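Side-chain contacts in alpha-rhamnosidase (Dictyoglomus thermophilum, PDB 6I60), which probably hydrolyses terminal non-reducing alpha-L-rhamnose units of alpha-L-rhamnosides, as a multidomain glycoside hydrolase: residues 35-40 against 44-49; 49-54 against 105-110; 139-144 against 336-341; 226-231 against 527-532. One frame throughout, in Å; residues are numbered along the deposited sequence.

Overall arrangement
The four contacts cluster around one end of the immunoglobulin domain, their centres about 8 to 17 Å apart. Contacts 1 and 2 are inside that domain, share Lys49, and both reach the sheet holding strands 35-37 and 52-56. Contact 3 carries the loop after strand 133-137 onto strand 336-338, and contact 4 sets the neighbouring strand 226-233 against helix 524-535 of the six-hairpin domain. Contacts 1 and 4 are buried, and their charged groups find partners close by. Contact 2 is partly buried, with an apolar inner part and a loose ion pair outside, while contact 3 lies at the surface. Glu340 and Arg226 link contacts 3 and 4 through a salt bridge.

Contact 1 of 4, residues 35-40 against 44-49; sequences LKCEFT and LGVDKK
Glu38 and Val46 face each other with their CA atoms 7.7 Å apart, where the chain leaves strand 35-37 through a tight turn and goes on into the short, weakly bonded strand 44-46. The turn is closed by Cys37 and Thr40, whose backbones pair with each other (Cys37 N to Thr40 O, 3.1 Å, and a weaker bond in return). The two strands belong to different sheets of the immunoglobulin-like domain and lie at the edge of each, so the contact spans the sandwich near its rim. Valine suits the second strand because its two branches serve different neighbours: Val46 CG1 lies 3.9 Å from Glu38 CG, while Val46 CG2 looks toward Cys37 SG at 4.5 Å. Glu38 turns sharply at chi2 (-59°), which carries its carboxylate across the Lys48 chain at about a right angle. There OE1 sits 3.7 Å from Lys48 CD, against the aliphatic middle of the lysine; the ammonium lies further off, with NZ 4.8 Å from OE1. The carboxylate's firm partners are elsewhere: OE2 accepts the backbone N-H of Ile52, and OE1 forms a salt bridge with Arg528 of helix 524-535. With an alanine in place of Glu38, Ile52 N and the Arg528 guanidinium would probably each be left without this acceptor, and a gap would open beside Val46 and Lys48. A buried acid is thus tolerable because both its oxygens are engaged, and the nearby lysine charge is likely to steady the carboxylate further without touching it.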
# COMPACT_ATOMS: atom_id res chain seq x y z
N LEU A 35 10.60 -9.49 -16.58
CA LEU A 35 11.65 -9.78 -15.61
C LEU A 35 11.79 -8.60 -14.65
O LEU A 35 12.02 -7.46 -15.09
CB LEU A 35 12.97 -10.07 -16.32
CG LEU A 35 13.15 -11.52 -16.78
CD1 LEU A 35 12.45 -11.75 -18.11
CD2 LEU A 35 14.62 -11.86 -16.88
N LYS A 36 11.67 -8.87 -13.36
CA LYS A 36 11.69 -7.83 -12.34
C LYS A 36 12.83 -8.10 -11.36
O LYS A 36 12.99 -9.24 -10.89
CB LYS A 36 10.36 -7.76 -11.59
CG LYS A 36 9.14 -7.67 -12.50
CD LYS A 36 8.14 -6.64 -11.99
CE LYS A 36 6.72 -7.01 -12.39
NZ LYS A 36 6.05 -7.85 -11.35
N CYS A 37 13.60 -7.07 -11.06
CA CYS A 37 14.56 -7.08 -9.97
C CYS A 37 14.04 -6.17 -8.86
O CYS A 37 13.68 -5.02 -9.13
CB CYS A 37 15.94 -6.62 -10.43
SG CYS A 37 17.14 -6.44 -9.09
N GLU A 38 13.97 -6.70 -7.64
CA GLU A 38 13.32 -6.02 -6.53
C GLU A 38 11.86 -5.70 -6.85
O GLU A 38 11.32 -4.68 -6.42
CB GLU A 38 14.07 -4.75 -6.12
CG GLU A 38 15.33 -5.00 -5.32
CD GLU A 38 15.06 -5.75 -4.03
OE1 GLU A 38 14.78 -5.09 -3.00
OE2 GLU A 38 15.12 -7.00 -4.05
N PHE A 39 11.22 -6.58 -7.63
CA PHE A 39 9.82 -6.43 -8.03
C PHE A 39 9.59 -5.12 -8.78
O PHE A 39 8.57 -4.45 -8.61
CB PHE A 39 8.89 -6.53 -6.82
CG PHE A 39 9.04 -7.81 -6.05
CD1 PHE A 39 8.42 -8.97 -6.48
CD2 PHE A 39 9.83 -7.86 -4.91
CE1 PHE A 39 8.56 -10.15 -5.77
CE2 PHE A 39 9.98 -9.03 -4.20
CZ PHE A 39 9.34 -10.18 -4.64
N THR A 40 10.55 -4.75 -9.63
CA THR A 40 10.46 -3.54 -10.42
C THR A 40 11.19 -3.75 -11.74
O THR A 40 12.27 -4.36 -11.76
CB THR A 40 11.04 -2.33 -9.68
OG1 THR A 40 10.52 -2.28 -8.35
CG2 THR A 40 10.70 -1.04 -10.41
N LEU A 44 16.53 1.31 -10.44
CA LEU A 44 17.66 2.22 -10.34
C LEU A 44 17.89 2.54 -8.87
O LEU A 44 17.11 3.29 -8.26
CB LEU A 44 17.42 3.50 -11.15
CG LEU A 44 18.35 4.69 -10.89
CD1 LEU A 44 19.79 4.32 -11.20
CD2 LEU A 44 17.91 5.90 -11.71
N GLY A 45 18.94 1.97 -8.29
CA GLY A 45 19.28 2.23 -6.90
C GLY A 45 19.12 1.04 -5.98
O GLY A 45 18.72 1.19 -4.82
N VAL A 46 19.45 -0.15 -6.48
CA VAL A 46 19.35 -1.36 -5.68
C VAL A 46 20.45 -1.32 -4.61
O VAL A 46 21.64 -1.36 -4.93
CB VAL A 46 19.46 -2.62 -6.55
CG1 VAL A 46 18.99 -3.84 -5.77
CG2 VAL A 46 18.65 -2.45 -7.82
N ASP A 47 20.04 -1.22 -3.35
CA ASP A 47 20.99 -1.26 -2.24
C ASP A 47 21.05 -2.62 -1.56
O ASP A 47 22.00 -2.88 -0.82
CB ASP A 47 20.63 -0.19 -1.20
CG ASP A 47 21.39 1.11 -1.42
OD1 ASP A 47 21.26 2.03 -0.58
OD2 ASP A 47 22.12 1.20 -2.43
N LYS A 48 20.07 -3.48 -1.79
CA LYS A 48 20.10 -4.84 -1.26
C LYS A 48 21.26 -5.61 -1.88
O LYS A 48 21.36 -5.71 -3.11
CB LYS A 48 18.78 -5.55 -1.54
CG LYS A 48 17.92 -5.80 -0.31
CD LYS A 48 16.92 -6.92 -0.55
CE LYS A 48 16.31 -7.40 0.75
NZ LYS A 48 15.67 -6.30 1.52
N LYS A 49 22.15 -6.14 -1.03
CA LYS A 49 23.27 -6.92 -1.54
C LYS A 49 22.80 -8.19 -2.23
O LYS A 49 23.46 -8.68 -3.15
CB LYS A 49 24.24 -7.26 -0.40
CG LYS A 49 24.79 -6.04 0.32
CD LYS A 49 26.12 -5.60 -0.28
CE LYS A 49 26.66 -4.36 0.41
NZ LYS A 49 27.07 -4.62 1.82

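Contact 2 of 4, residues 49-54 against 105-110; sequences KNPIFS and KELEPC
Lys49 and Glu106 meet at the outer side of this contact, the lysine chain crossing the carboxylate so that CD lies 3.5 Å from Glu106 OE1. Its ammonium is less close, and the salt bridge from Lys49 NZ to Glu106 OE1 is long, 3.9 Å. Bends at chi2 (-93°) and chi4 (68°) fold the lysine so that CD, CE and NZ all border the same oxygen. A long flexible base fits here, since its methylenes fill the surface while its charge answers the acid. Further in, Leu107 turns its CD1 methyl toward Pro51 CD at 3.9 Å and, from the same branch, toward Lys49 O at 3.5 Å; a branched apolar side chain can reach both. An alanine in place of Lys49 would probably leave Glu106 without its nearby positive charge and uncover this side of the loop. In the second shell, Tyr102 packs against both Pro51 and Leu107, while its carbonyl receives Asn50 ND2 and its hydroxyl bonds to Lys105 O. Glu108 N and O are held by Tyr113 OH and Thr137 OG1, which fixes the loop backbone just beyond Leu107. Pro51 leads into strand 52-56, the central strand of the three-stranded sheet, and loop 105-110 crosses between the two sheets of the immunoglobulin-like sandwich, from strand 99-101 to strand 112-120.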
# COMPACT_ATOMS: atom_id res chain seq x y z
N LYS A 49 22.15 -6.14 -1.03
CA LYS A 49 23.27 -6.92 -1.54
C LYS A 49 22.80 -8.19 -2.23
O LYS A 49 23.46 -8.68 -3.15
CB LYS A 49 24.24 -7.26 -0.40
CG LYS A 49 24.79 -6.04 0.32
CD LYS A 49 26.12 -5.60 -0.28
CE LYS A 49 26.66 -4.36 0.41
NZ LYS A 49 27.07 -4.62 1.82
N ASN A 50 21.66 -8.74 -1.80
CA ASN A 50 21.06 -9.92 -2.42
C ASN A 50 19.64 -9.57 -2.85
O ASN A 50 18.67 -9.90 -2.15
CB ASN A 50 21.06 -11.11 -1.46
CG ASN A 50 22.44 -11.42 -0.92
OD1 ASN A 50 23.00 -10.67 -0.12
ND2 ASN A 50 23.01 -12.54 -1.37
N PRO A 51 19.48 -8.89 -3.98
CA PRO A 51 18.13 -8.53 -4.45
C PRO A 51 17.34 -9.75 -4.87
O PRO A 51 17.85 -10.87 -4.98
CB PRO A 51 18.40 -7.60 -5.63
CG PRO A 51 19.77 -7.97 -6.10
CD PRO A 51 20.53 -8.37 -4.88
N ILE A 52 16.05 -9.52 -5.11
CA ILE A 52 15.11 -10.57 -5.49
C ILE A 52 14.84 -10.48 -6.99
O ILE A 52 14.55 -9.40 -7.51
CB ILE A 52 13.80 -10.46 -4.69
CG1 ILE A 52 14.08 -10.52 -3.19
CG2 ILE A 52 12.83 -11.56 -5.10
CD1 ILE A 52 14.45 -11.90 -2.68
N PHE A 53 14.94 -11.62 -7.68
CA PHE A 53 14.68 -11.71 -9.11
C PHE A 53 13.40 -12.50 -9.35
O PHE A 53 13.11 -13.46 -8.62
CB PHE A 53 15.84 -12.37 -9.85
CG PHE A 53 17.10 -11.54 -9.87
CD1 PHE A 53 17.31 -10.60 -10.86
CD2 PHE A 53 18.07 -11.71 -8.90
CE1 PHE A 53 18.46 -9.83 -10.88
CE2 PHE A 53 19.23 -10.95 -8.91
CZ PHE A 53 19.42 -10.01 -9.91
N SER A 54 12.64 -12.10 -10.36
CA SER A 54 11.38 -12.75 -10.67
C SER A 54 11.11 -12.64 -12.16
O SER A 54 11.68 -11.80 -12.86
CB SER A 54 10.22 -12.13 -9.87
OG SER A 54 10.38 -10.73 -9.74
N LYS A 105 28.29 -12.97 -7.21
CA LYS A 105 29.41 -12.19 -6.72
C LYS A 105 28.91 -10.97 -5.95
O LYS A 105 27.87 -10.39 -6.28
CB LYS A 105 30.30 -11.76 -7.89
CG LYS A 105 31.48 -10.88 -7.51
CD LYS A 105 32.75 -11.31 -8.23
CE LYS A 105 33.71 -10.14 -8.37
NZ LYS A 105 35.05 -10.58 -8.84
N GLU A 106 29.64 -10.60 -4.90
CA GLU A 106 29.26 -9.46 -4.08
C GLU A 106 29.15 -8.21 -4.95
O GLU A 106 30.11 -7.79 -5.59
CB GLU A 106 30.29 -9.24 -2.97
CG GLU A 106 30.28 -7.85 -2.36
CD GLU A 106 29.59 -7.81 -1.01
OE1 GLU A 106 29.43 -6.70 -0.46
OE2 GLU A 106 29.20 -8.88 -0.51
N LEU A 107 27.95 -7.62 -4.96
CA LEU A 107 27.71 -6.44 -5.78
C LEU A 107 28.48 -5.24 -5.24
O LEU A 107 28.84 -5.18 -4.06
CB LEU A 107 26.21 -6.13 -5.84
CG LEU A 107 25.34 -7.26 -6.36
CD1 LEU A 107 23.86 -6.93 -6.19
CD2 LEU A 107 25.66 -7.57 -7.82
N GLU A 108 28.74 -4.28 -6.12
CA GLU A 108 29.53 -3.11 -5.80
C GLU A 108 28.75 -1.84 -6.11
O GLU A 108 27.86 -1.85 -6.97
CB GLU A 108 30.85 -3.12 -6.59
CG GLU A 108 31.94 -3.96 -5.93
CD GLU A 108 32.99 -4.43 -6.92
OE1 GLU A 108 34.20 -4.24 -6.63
OE2 GLU A 108 32.62 -4.98 -7.97
N PRO A 109 29.05 -0.74 -5.42
CA PRO A 109 28.23 0.47 -5.58
C PRO A 109 28.38 1.10 -6.96
O PRO A 109 29.44 1.02 -7.59
CB PRO A 109 28.76 1.41 -4.49
CG PRO A 109 29.54 0.54 -3.56
CD PRO A 109 30.08 -0.57 -4.39
N CYS A 110 27.30 1.73 -7.41
CA CYS A 110 27.25 2.53 -8.63
C CYS A 110 27.51 1.72 -9.90
O CYS A 110 27.76 2.30 -10.96
CB CYS A 110 28.23 3.71 -8.55
SG CYS A 110 28.05 4.71 -7.07

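Contact 3 of 4, residues 139-144 against 336-341; sequences LMNEEN and KLYSEI
Glu142 points its carboxylate at the backbone of Lys336 and Leu337, yet no hydrogen bond or salt bridge crosses this contact, although both acidic and basic groups are at hand. The 139-144 loop follows strand 133-137 of the immunoglobulin domain, and it lies here against strand 336-338, an edge strand of a five-stranded sheet in the alpha-L-rhamnosidase N-terminal domain; the contact is therefore an interdomain one, at the surface. The backbones come close, with 6.1 Å between the CA atoms of Glu142 and Leu337. Met140, Asn141 and Glu142 are all modelled with positive phi. With its CG anti to the backbone N (chi1 -166°) and the rest of the chain extended, Glu142 reaches across until OE1 is 3.7 Å from Leu337 N. The same oxygen lies 4.2 Å from the Leu337 CD1 methyl. Leucine fits this position because its side chain also packs on Ile266 of strand 264-273, within the sheet's own domain. At the other end, the tip of the Asn141 side chain comes near the Tyr338 ring. Deeper bonds hold the loop in place: Met140 N bonds to Asp47 OD2, and Leu139 N to Tyr229 OH. Separately, Ser339 OG is hydrogen-bonded to Gly45 O, tying the other segment to the immunoglobulin domain. An acid suits such an exposed seam, and its position is consistent with a loose approach to the neighbouring lysine in this model: Glu142 OE1 and Lys336 NZ are 4.7 Å apart.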
# COMPACT_ATOMS: atom_id res chain seq x y z
N LEU A 139 24.28 3.66 -3.79
CA LEU A 139 25.51 3.93 -3.07
C LEU A 139 25.96 2.76 -2.26
O LEU A 139 27.06 2.75 -1.80
CB LEU A 139 25.40 5.13 -2.17
CG LEU A 139 25.65 6.41 -2.93
CD1 LEU A 139 26.34 7.42 -2.06
CD2 LEU A 139 26.52 6.13 -4.12
N MET A 140 25.05 1.81 -2.08
CA MET A 140 25.28 0.56 -1.44
C MET A 140 25.73 0.63 -0.04
O MET A 140 26.91 0.56 0.27
CB MET A 140 26.20 -0.31 -2.25
CG MET A 140 25.56 -0.86 -3.49
SD MET A 140 25.13 -2.56 -3.24
CE MET A 140 26.71 -3.17 -2.69
N ASN A 141 24.74 0.67 0.82
CA ASN A 141 24.94 0.68 2.23
C ASN A 141 25.97 1.72 2.67
O ASN A 141 27.00 1.36 3.19
CB ASN A 141 25.31 -0.74 2.73
CG ASN A 141 24.39 -1.84 2.19
OD1 ASN A 141 24.09 -1.92 1.01
ND2 ASN A 141 23.97 -2.73 3.09
N GLU A 142 25.68 2.99 2.39
CA GLU A 142 26.49 4.10 2.84
C GLU A 142 27.98 3.94 2.60
O GLU A 142 28.80 4.28 3.46
CB GLU A 142 26.20 4.26 4.32
CG GLU A 142 26.67 5.54 4.97
CD GLU A 142 26.25 5.58 6.40
OE1 GLU A 142 25.05 5.43 6.66
OE2 GLU A 142 27.11 5.72 7.28
N GLU A 143 28.32 3.43 1.43
CA GLU A 143 29.70 3.12 1.04
C GLU A 143 30.47 4.43 0.88
O GLU A 143 30.68 4.94 -0.23
CB GLU A 143 29.73 2.29 -0.24
CG GLU A 143 30.24 0.88 -0.04
CD GLU A 143 31.76 0.79 -0.11
OE1 GLU A 143 32.28 -0.33 -0.30
OE2 GLU A 143 32.43 1.84 0.03
N ASN A 144 30.93 4.96 2.02
CA ASN A 144 31.71 6.20 2.06
C ASN A 144 30.99 7.32 1.32
O ASN A 144 31.31 7.62 0.16
CB ASN A 144 33.10 5.97 1.48
CG ASN A 144 34.03 7.15 1.69
OD1 ASN A 144 34.48 7.78 0.73
ND2 ASN A 144 34.32 7.46 2.95
N LYS A 336 20.59 5.20 9.28
CA LYS A 336 21.35 4.68 8.16
C LYS A 336 20.65 5.02 6.85
O LYS A 336 19.43 4.88 6.72
CB LYS A 336 21.52 3.16 8.29
CG LYS A 336 22.04 2.70 9.64
CD LYS A 336 23.55 2.76 9.71
CE LYS A 336 24.02 3.32 11.04
NZ LYS A 336 23.73 4.77 11.17
N LEU A 337 21.44 5.48 5.88
CA LEU A 337 20.90 5.94 4.60
C LEU A 337 20.81 4.75 3.65
O LEU A 337 21.84 4.24 3.19
CB LEU A 337 21.75 7.07 4.03
CG LEU A 337 21.53 8.42 4.73
CD1 LEU A 337 22.48 8.60 5.90
CD2 LEU A 337 21.65 9.57 3.75
N TYR A 338 19.59 4.32 3.35
CA TYR A 338 19.31 3.16 2.52
C TYR A 338 18.50 3.58 1.30
O TYR A 338 17.94 4.68 1.25
CB TYR A 338 18.56 2.09 3.33
CG TYR A 338 18.69 0.68 2.80
CD1 TYR A 338 19.90 0.01 2.83
CD2 TYR A 338 17.58 0.01 2.28
CE1 TYR A 338 20.02 -1.28 2.35
CE2 TYR A 338 17.69 -1.28 1.80
CZ TYR A 338 18.91 -1.92 1.84
OH TYR A 338 19.02 -3.21 1.36
N SER A 339 18.44 2.69 0.31
CA SER A 339 17.68 2.93 -0.91
C SER A 339 16.80 1.71 -1.18
O SER A 339 17.26 0.72 -1.75
CB SER A 339 18.61 3.21 -2.09
OG SER A 339 17.86 3.48 -3.27
N GLU A 340 15.54 1.80 -0.77
CA GLU A 340 14.59 0.72 -0.99
C GLU A 340 13.88 0.92 -2.32
O GLU A 340 13.60 2.06 -2.73
CB GLU A 340 13.57 0.66 0.14
CG GLU A 340 14.16 0.31 1.50
CD GLU A 340 13.19 -0.47 2.37
OE1 GLU A 340 13.01 -0.09 3.54
OE2 GLU A 340 12.61 -1.46 1.87
N ILE A 341 13.60 -0.18 -3.01
CA ILE A 341 12.89 -0.17 -4.28
C ILE A 341 11.42 -0.40 -3.97
O ILE A 341 11.00 -1.52 -3.66
CB ILE A 341 13.44 -1.21 -5.25
CG1 ILE A 341 14.97 -1.17 -5.27
CG2 ILE A 341 12.88 -0.98 -6.65
CD1 ILE A 341 15.55 -0.00 -6.03

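Contact 4 of 4, residues 226-231 against 527-532; sequences RVLYTV and YRKYLN
Lys529 NZ is gripped by three oxygens, a carboxylate oxygen of Asp533 and the carbonyls of Gln220 and Ser492, while its CE methylene rests 3.7 Å from Leu228 CD1. A lysine does both jobs well: bends at chi2 (-111°) and chi4 send the ammonium to its acceptors, and the aliphatic arm is left to pack on leucine. The other pair is Arg226 and Asn532, whose side chains cross at about a right angle, the guanidinium and amide planes turned 85° apart. Arg226 CZ lies 3.6 Å from Asn532 CB; Arg226 NH2 is also 2.9 Å from Asn532 O, but at too poor an angle for a hydrogen bond. Strand 226-228, in the N-terminal rhamnosidase domain, runs nearly antiparallel to helix 527-532 of the six-hairpin glycosidase domain, with 12.1 Å between their axes, a spacing that long side chains can bridge. Arginine suits this buried place because acids surround it: NE pairs with Asp536, NH2 with Asp533 and NH1 with Glu340 OE1. That last oxygen also accepts Asn532 ND2. Asp533 serves both bases, which probably offsets the like charges of Arg226 NH1 and Lys529 NZ, 5.9 Å apart.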
# COMPACT_ATOMS: atom_id res chain seq x y z
N ARG A 226 16.50 5.34 10.13
CA ARG A 226 16.78 5.10 8.73
C ARG A 226 16.25 6.26 7.90
O ARG A 226 15.18 6.79 8.20
CB ARG A 226 16.15 3.78 8.26
CG ARG A 226 15.65 3.80 6.83
CD ARG A 226 15.25 2.40 6.40
NE ARG A 226 14.37 1.80 7.39
CZ ARG A 226 13.22 1.21 7.11
NH1 ARG A 226 12.78 1.15 5.86
NH2 ARG A 226 12.49 0.70 8.09
N VAL A 227 17.01 6.64 6.88
CA VAL A 227 16.62 7.69 5.94
C VAL A 227 16.76 7.13 4.53
O VAL A 227 17.87 6.79 4.10
CB VAL A 227 17.48 8.96 6.10
CG1 VAL A 227 17.11 9.98 5.03
CG2 VAL A 227 17.31 9.55 7.49
N LEU A 228 15.64 7.03 3.82
CA LEU A 228 15.66 6.51 2.45
C LEU A 228 16.04 7.63 1.49
O LEU A 228 15.32 8.62 1.36
CB LEU A 228 14.30 5.93 2.08
CG LEU A 228 13.60 5.05 3.11
CD1 LEU A 228 12.14 4.87 2.74
CD2 LEU A 228 14.29 3.70 3.21
N TYR A 229 17.17 7.46 0.80
CA TYR A 229 17.59 8.41 -0.22
C TYR A 229 17.15 7.92 -1.59
O TYR A 229 16.94 6.73 -1.81
CB TYR A 229 19.11 8.61 -0.19
CG TYR A 229 19.92 7.44 -0.69
CD1 TYR A 229 20.27 6.40 0.15
CD2 TYR A 229 20.36 7.39 -2.01
CE1 TYR A 229 21.02 5.32 -0.30
CE2 TYR A 229 21.11 6.32 -2.47
CZ TYR A 229 21.43 5.29 -1.62
OH TYR A 229 22.17 4.23 -2.07
N THR A 230 16.99 8.87 -2.51
CA THR A 230 16.57 8.59 -3.87
C THR A 230 17.71 8.87 -4.84
O THR A 230 18.43 9.86 -4.69
CB THR A 230 15.34 9.42 -4.25
OG1 THR A 230 14.32 9.25 -3.25
CG2 THR A 230 14.79 9.01 -5.60
N VAL A 231 17.87 8.00 -5.83
CA VAL A 231 18.87 8.16 -6.88
C VAL A 231 18.17 8.48 -8.19
O VAL A 231 17.18 7.83 -8.55
CB VAL A 231 19.75 6.91 -7.02
CG1 VAL A 231 18.89 5.67 -7.08
CG2 VAL A 231 20.62 7.01 -8.27
N TYR A 527 4.80 -3.17 0.87
CA TYR A 527 4.77 -3.82 2.17
C TYR A 527 6.16 -4.20 2.65
O TYR A 527 6.41 -4.22 3.86
CB TYR A 527 3.85 -5.04 2.13
CG TYR A 527 2.39 -4.68 2.18
CD1 TYR A 527 1.94 -3.62 2.96
CD2 TYR A 527 1.45 -5.40 1.46
CE1 TYR A 527 0.61 -3.28 3.02
CE2 TYR A 527 0.10 -5.07 1.51
CZ TYR A 527 -0.31 -4.01 2.29
OH TYR A 527 -1.64 -3.68 2.34
N ARG A 528 7.07 -4.50 1.72
CA ARG A 528 8.45 -4.80 2.11
C ARG A 528 9.09 -3.59 2.78
O ARG A 528 9.84 -3.73 3.75
CB ARG A 528 9.26 -5.24 0.89
CG ARG A 528 9.14 -6.72 0.58
CD ARG A 528 9.80 -7.04 -0.75
NE ARG A 528 11.02 -7.84 -0.58
CZ ARG A 528 12.23 -7.46 -0.98
NH1 ARG A 528 12.39 -6.29 -1.58
NH2 ARG A 528 13.27 -8.25 -0.78
N LYS A 529 8.81 -2.39 2.28
CA LYS A 529 9.30 -1.18 2.92
C LYS A 529 8.62 -0.96 4.27
O LYS A 529 9.26 -0.54 5.23
CB LYS A 529 9.08 0.03 2.00
CG LYS A 529 9.50 1.36 2.61
CD LYS A 529 8.30 2.24 2.88
CE LYS A 529 8.72 3.62 3.34
NZ LYS A 529 7.85 4.12 4.44
N TYR A 530 7.31 -1.23 4.34
CA TYR A 530 6.59 -1.03 5.60
C TYR A 530 6.98 -2.08 6.63
O TYR A 530 7.04 -1.79 7.83
CB TYR A 530 5.08 -1.05 5.36
CG TYR A 530 4.28 -0.63 6.57
CD1 TYR A 530 4.50 0.59 7.19
CD2 TYR A 530 3.30 -1.46 7.10
CE1 TYR A 530 3.77 0.98 8.30
CE2 TYR A 530 2.56 -1.09 8.21
CZ TYR A 530 2.80 0.14 8.80
OH TYR A 530 2.07 0.51 9.91
N LEU A 531 7.24 -3.31 6.18
CA LEU A 531 7.72 -4.34 7.10
C LEU A 531 9.05 -3.95 7.72
O LEU A 531 9.32 -4.30 8.87
CB LEU A 531 7.83 -5.68 6.37
CG LEU A 531 6.56 -6.52 6.32
CD1 LEU A 531 6.81 -7.84 5.60
CD2 LEU A 531 6.02 -6.76 7.72
N ASN A 532 9.89 -3.24 6.97
CA ASN A 532 11.12 -2.71 7.54
C ASN A 532 10.82 -1.64 8.58
O ASN A 532 11.50 -1.55 9.60
CB ASN A 532 12.02 -2.15 6.45
CG ASN A 532 12.74 -3.24 5.67
OD1 ASN A 532 12.94 -4.35 6.17
ND2 ASN A 532 13.14 -2.92 4.45